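Local coordinates for carboxymuconolactone decarboxylase family protein (Thermotoga maritima, PDB 1VKE) that probably acts as an AhpD-like oxidoreductase with peroxiredoxin activity, possibly in the antioxidative response, at residues E[53-57]-E[85-91]; E[59-63]-E[77-82]. One frame throughout, in Å; residues are numbered along the deposited sequence.

Contact 1: E[53-57]-E[85-91]; sequences LDVKT and EGASDEE
The carboxylate of Glu-91 receives Lys-56 on the syn side of one oxygen and Ser-88 on the anti side of the other. Lys-56 NZ lies 3.0 Å from Glu-91 OE2, slightly out of the carboxylate plane, in a salt bridge; its bond to OE1 is weak. Glu-91 OE1 accepts from Ser-88 N at 2.9 Å, and Ser-88 OG accepts in return from Glu-91 N at 3.0 Å: the capping box that starts helix 89-103. The Glu-85 carboxylate lies against the Val-55 methyls, the two side chains crossing at about a right angle, while Glu-85 OE2 forms a salt bridge with Arg-81. Lys-56 leaves helix 55-68 with CG anti to the backbone N (chi1 -176°), runs its CD past Ala-87 CA at 3.7 Å, then bends at chi3 (73°) to bring NZ over to Glu-91. The backbone beside it leaves helix 72-84 through a Schellman motif, with Gly-86, at positive phi, as the C-prime residue. Leu-53 of the second subunit packs on Glu-91. Asp-54 OD1 caps helix 55-68 by accepting from Thr-57 N. A water accepts from Lys-56 NZ and donates to both Gly-86 O and Glu-91 OE1.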
loop_
_atom_site.group_PDB
_atom_site.type_symbol
_atom_site.label_atom_id
_atom_site.label_comp_id
_atom_site.label_asym_id
_atom_site.label_seq_id
_atom_site.Cartn_x
_atom_site.Cartn_y
_atom_site.Cartn_z
ATOM N N LEU E 53 22.474 -11.462 12.393
ATOM C CA LEU E 53 21.545 -10.667 13.166
ATOM C C LEU E 53 20.791 -11.552 14.149
ATOM O O LEU E 53 20.377 -12.665 13.800
ATOM C CB LEU E 53 20.528 -9.951 12.267
ATOM C CG LEU E 53 21.063 -8.991 11.212
ATOM C CD1 LEU E 53 19.920 -8.426 10.437
ATOM C CD2 LEU E 53 21.847 -7.891 11.861
ATOM N N ASP E 54 20.665 -11.074 15.377
ATOM C CA ASP E 54 20.033 -11.855 16.415
ATOM C C ASP E 54 18.529 -11.802 16.350
ATOM O O ASP E 54 17.946 -11.025 15.563
ATOM C CB ASP E 54 20.554 -11.524 17.814
ATOM C CG ASP E 54 20.156 -10.165 18.348
ATOM O OD1 ASP E 54 19.317 -9.434 17.802
ATOM O OD2 ASP E 54 20.674 -9.764 19.420
ATOM N N VAL E 55 17.888 -12.689 17.100
ATOM C CA VAL E 55 16.456 -12.809 16.968
ATOM C C VAL E 55 15.726 -11.526 17.393
ATOM O O VAL E 55 14.752 -11.081 16.721
ATOM C CB VAL E 55 15.906 -14.062 17.648
ATOM C CG1 VAL E 55 16.193 -14.040 19.116
ATOM C CG2 VAL E 55 14.436 -14.232 17.356
ATOM N N LYS E 56 16.186 -10.878 18.464
ATOM C CA LYS E 56 15.509 -9.643 18.871
ATOM C C LYS E 56 15.526 -8.608 17.746
ATOM O O LYS E 56 14.485 -7.980 17.410
ATOM C CB LYS E 56 16.141 -9.055 20.129
ATOM C CG LYS E 56 15.404 -7.837 20.629
ATOM C CD LYS E 56 15.874 -7.405 22.005
ATOM C CE LYS E 56 17.207 -6.786 21.996
ATOM N NZ LYS E 56 17.494 -6.280 23.370
ATOM N N THR E 57 16.673 -8.486 17.100
ATOM C CA THR E 57 16.850 -7.555 16.000
ATOM C C THR E 57 15.921 -7.898 14.852
ATOM O O THR E 57 15.269 -7.002 14.280
ATOM C CB THR E 57 18.287 -7.585 15.532
ATOM O OG1 THR E 57 19.156 -7.094 16.585
ATOM C CG2 THR E 57 18.491 -6.623 14.368
ATOM N N GLU E 85 11.554 -12.165 23.414
ATOM C CA GLU E 85 12.993 -12.068 23.234
ATOM C C GLU E 85 13.629 -10.952 24.061
ATOM O O GLU E 85 14.815 -10.646 23.890
ATOM C CB GLU E 85 13.326 -11.886 21.757
ATOM C CG GLU E 85 12.970 -13.054 20.873
ATOM C CD GLU E 85 13.742 -14.335 21.195
ATOM O OE1 GLU E 85 14.842 -14.273 21.802
ATOM O OE2 GLU E 85 13.229 -15.400 20.808
ATOM N N GLY E 86 12.860 -10.365 24.977
ATOM C CA GLY E 86 13.425 -9.469 25.989
ATOM C C GLY E 86 13.584 -8.032 25.526
ATOM O O GLY E 86 14.310 -7.264 26.148
ATOM N N ALA E 87 12.903 -7.644 24.444
ATOM C CA ALA E 87 12.944 -6.244 24.037
ATOM C C ALA E 87 12.276 -5.370 25.083
ATOM O O ALA E 87 11.262 -5.774 25.644
ATOM C CB ALA E 87 12.279 -6.029 22.693
ATOM N N SER E 88 12.838 -4.188 25.318
ATOM C CA SER E 88 12.231 -3.193 26.234
ATOM C C SER E 88 11.219 -2.334 25.522
ATOM O O SER E 88 11.248 -2.206 24.294
ATOM C CB SER E 88 13.306 -2.290 26.821
ATOM O OG SER E 88 13.841 -1.425 25.830
ATOM N N ASP E 89 10.316 -1.701 26.281
ATOM C CA ASP E 89 9.369 -0.737 25.673
ATOM C C ASP E 89 10.109 0.378 24.941
ATOM O O ASP E 89 9.668 0.748 23.840
ATOM C CB ASP E 89 8.411 -0.111 26.691
ATOM C CG ASP E 89 7.343 -1.096 27.184
ATOM O OD1 ASP E 89 7.277 -2.245 26.682
ATOM O OD2 ASP E 89 6.487 -0.783 28.053
ATOM N N GLU E 90 11.222 0.851 25.517
ATOM C CA GLU E 90 12.031 1.870 24.851
ATOM C C GLU E 90 12.544 1.420 23.453
ATOM O O GLU E 90 12.496 2.185 22.485
ATOM C CB GLU E 90 13.193 2.338 25.729
ATOM C CG GLU E 90 13.878 3.567 25.147
ATOM C CD GLU E 90 14.750 4.320 26.164
ATOM O OE1 GLU E 90 14.767 3.940 27.367
ATOM O OE2 GLU E 90 15.435 5.295 25.746
ATOM N N GLU E 91 13.050 0.186 23.374
ATOM C CA GLU E 91 13.540 -0.349 22.110
ATOM C C GLU E 91 12.393 -0.451 21.117
ATOM O O GLU E 91 12.500 -0.006 19.965
ATOM C CB GLU E 91 14.174 -1.742 22.310
ATOM C CG GLU E 91 15.520 -1.717 23.037
ATOM C CD GLU E 91 16.055 -3.107 23.363
ATOM O OE1 GLU E 91 15.275 -3.972 23.845
ATOM O OE2 GLU E 91 17.270 -3.321 23.201
HETATM O O HOH W 1 16.341 -5.120 25.839
#

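Contact 2: E[59-63]-E[77-82]; sequences ELMGL and YHLVRC
Glu-59, His-78 and Cys-82 carry the packing of helix 55-68 against helix 72-84, two neighbours in the AhpD-like helical fold whose segments run antiparallel (155°) with axes 8.5 Å apart. Glu-59 is a knob in the hole formed by Tyr-77, His-78, Arg-81 and Cys-82. A bend at chi2 (-72°) turns its carboxylate along the facing helix, where each oxygen finds a different partner. Glu-59 OE1 accepts a hydrogen bond from His-78 ND1 at 2.6 Å, almost in the imidazole plane and nearly along the C-O axis. Above the carboxylate plane, Arg-81 NE meets Glu-59 OE2 at 3.0 Å in a bent salt-bridge bond; Arg-81 has a second carboxylate partner in Glu-85. A water bridges OE2 to Tyr-77 OH. The His-78 ring is held between Gly-62 CA, 3.8 Å from its centroid in a CH-pi contact, and Tyr-77 CD2 over the opposite face. Lacking a side chain, Gly-62 lets the ring lie flat on the backbone of helix 55-68. Cys-82 SG packs beside Glu-59, 3.7 Å from Leu-60 CD2. Glu-59 and His-78 probably correspond to the glutamate and histidine that accompany the CxxC pair in AhpD, here the disulfide Cys-71 to Cys-74; their short, ND1-directed bond orients the imidazole and is consistent with a proton relay serving those cysteines.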
loop_
_atom_site.group_PDB
_atom_site.type_symbol
_atom_site.label_atom_id
_atom_site.label_comp_id
_atom_site.label_asym_id
_atom_site.label_seq_id
_atom_site.Cartn_x
_atom_site.Cartn_y
_atom_site.Cartn_z
ATOM N N GLU E 59 13.141 -9.678 14.860
ATOM C CA GLU E 59 11.727 -9.455 15.234
ATOM C C GLU E 59 11.351 -7.965 15.276
ATOM O O GLU E 59 10.247 -7.597 14.879
ATOM C CB GLU E 59 11.395 -10.191 16.521
ATOM C CG GLU E 59 11.472 -11.709 16.364
ATOM C CD GLU E 59 10.342 -12.340 15.531
ATOM O OE1 GLU E 59 9.385 -11.625 15.185
ATOM O OE2 GLU E 59 10.397 -13.577 15.271
ATOM N N LEU E 60 12.274 -7.115 15.702
ATOM C CA LEU E 60 12.087 -5.674 15.617
ATOM C C LEU E 60 11.985 -5.211 14.157
ATOM O O LEU E 60 11.183 -4.351 13.819
ATOM C CB LEU E 60 13.190 -4.928 16.346
ATOM C CG LEU E 60 13.068 -4.990 17.869
ATOM C CD1 LEU E 60 14.443 -4.597 18.432
ATOM C CD2 LEU E 60 11.973 -4.076 18.408
ATOM N N MET E 61 12.764 -5.791 13.258
ATOM C CA MET E 61 12.591 -5.510 11.821
ATOM C C MET E 61 11.251 -5.961 11.285
ATOM O O MET E 61 10.629 -5.241 10.502
ATOM C CB MET E 61 13.730 -6.149 11.009
ATOM C CG MET E 61 15.078 -5.548 11.314
ATOM S SD MET E 61 16.407 -6.525 10.540
ATOM C CE MET E 61 17.733 -5.390 10.889
ATOM N N GLY E 62 10.796 -7.142 11.699
ATOM C CA GLY E 62 9.480 -7.605 11.336
ATOM C C GLY E 62 8.420 -6.581 11.798
ATOM O O GLY E 62 7.407 -6.298 11.116
ATOM N N LEU E 63 8.611 -6.057 13.004
ATOM C CA LEU E 63 7.668 -5.069 13.573
ATOM C C LEU E 63 7.640 -3.801 12.722
ATOM O O LEU E 63 6.550 -3.272 12.377
ATOM C CB LEU E 63 8.051 -4.732 15.018
ATOM C CG LEU E 63 7.200 -3.686 15.728
ATOM C CD1 LEU E 63 5.778 -4.119 15.832
ATOM C CD2 LEU E 63 7.723 -3.435 17.134
ATOM N N TYR E 77 1.829 -10.182 16.111
ATOM C CA TYR E 77 2.695 -11.327 16.104
ATOM C C TYR E 77 4.109 -10.877 16.475
ATOM O O TYR E 77 4.754 -11.421 17.369
ATOM C CB TYR E 77 2.744 -12.028 14.704
ATOM C CG TYR E 77 3.783 -13.119 14.702
ATOM C CD1 TYR E 77 3.500 -14.382 15.181
ATOM C CD2 TYR E 77 5.059 -12.890 14.173
ATOM C CE1 TYR E 77 4.504 -15.373 15.242
ATOM C CE2 TYR E 77 6.050 -13.876 14.236
ATOM C CZ TYR E 77 5.750 -15.105 14.755
ATOM O OH TYR E 77 6.698 -16.111 14.801
ATOM N N HIS E 78 4.631 -9.868 15.777
ATOM C CA HIS E 78 6.028 -9.445 16.083
ATOM C C HIS E 78 6.184 -8.792 17.453
ATOM O O HIS E 78 7.255 -8.892 18.064
ATOM C CB HIS E 78 6.559 -8.583 14.956
ATOM C CG HIS E 78 6.758 -9.363 13.711
ATOM N ND1 HIS E 78 7.738 -10.333 13.575
ATOM C CD2 HIS E 78 6.091 -9.338 12.534
ATOM C CE1 HIS E 78 7.631 -10.878 12.378
ATOM N NE2 HIS E 78 6.662 -10.269 11.712
ATOM N N LEU E 79 5.149 -8.128 17.949
ATOM C CA LEU E 79 5.203 -7.599 19.312
ATOM C C LEU E 79 5.344 -8.739 20.287
ATOM O O LEU E 79 6.131 -8.671 21.245
ATOM C CB LEU E 79 3.945 -6.786 19.686
ATOM C CG LEU E 79 3.932 -5.329 19.229
ATOM C CD1 LEU E 79 2.547 -4.690 19.447
ATOM C CD2 LEU E 79 5.037 -4.503 19.925
ATOM N N VAL E 80 4.553 -9.797 20.122
ATOM C CA VAL E 80 4.720 -10.952 21.045
ATOM C C VAL E 80 6.179 -11.441 21.032
ATOM O O VAL E 80 6.795 -11.670 22.075
ATOM C CB VAL E 80 3.743 -12.110 20.707
ATOM C CG1 VAL E 80 3.999 -13.329 21.534
ATOM C CG2 VAL E 80 2.321 -11.637 20.876
ATOM N N ARG E 81 6.716 -11.634 19.822
ATOM C CA ARG E 81 8.059 -12.198 19.706
ATOM C C ARG E 81 9.081 -11.231 20.296
ATOM O O ARG E 81 10.045 -11.660 20.968
ATOM C CB ARG E 81 8.384 -12.399 18.230
ATOM C CG ARG E 81 7.588 -13.481 17.566
ATOM C CD ARG E 81 8.002 -14.869 18.013
ATOM N NE ARG E 81 9.439 -15.069 17.737
ATOM C CZ ARG E 81 10.388 -15.274 18.657
ATOM N NH1 ARG E 81 10.088 -15.380 19.941
ATOM N NH2 ARG E 81 11.647 -15.414 18.267
ATOM N N CYS E 82 8.913 -9.919 20.058
ATOM C CA CYS E 82 9.853 -8.924 20.641
ATOM C C CYS E 82 9.845 -9.008 22.183
ATOM O O CYS E 82 10.888 -9.003 22.847
ATOM C CB CYS E 82 9.492 -7.512 20.241
ATOM S SG CYS E 82 9.886 -7.140 18.479
HETATM O O HOH W 2 9.082 -15.376 13.786
#

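How the contacts relate
Contact 2 is nested within the chain loop closed by contact 1, and their centres lie 8 Å apart. Both use helix 55-68: its first turn meets the turn after helix 72-84 in contact 1, and its next turns meet helix 72-84 itself in contact 2. The Schellman closure joins them directly, Ala-87 N lying 2.9 Å from Cys-82 O in a probable hydrogen bond. Contact 2 is the buried one; by analogy with AhpD its His-78 and Glu-59 would belong to the active site. An unidentified molecule, probably from the crystallisation liquor, lies about 3 Å from the His-78 side chain and may mark a pocket there. Contact 1 lies at the surface, and both contacts border the second subunit.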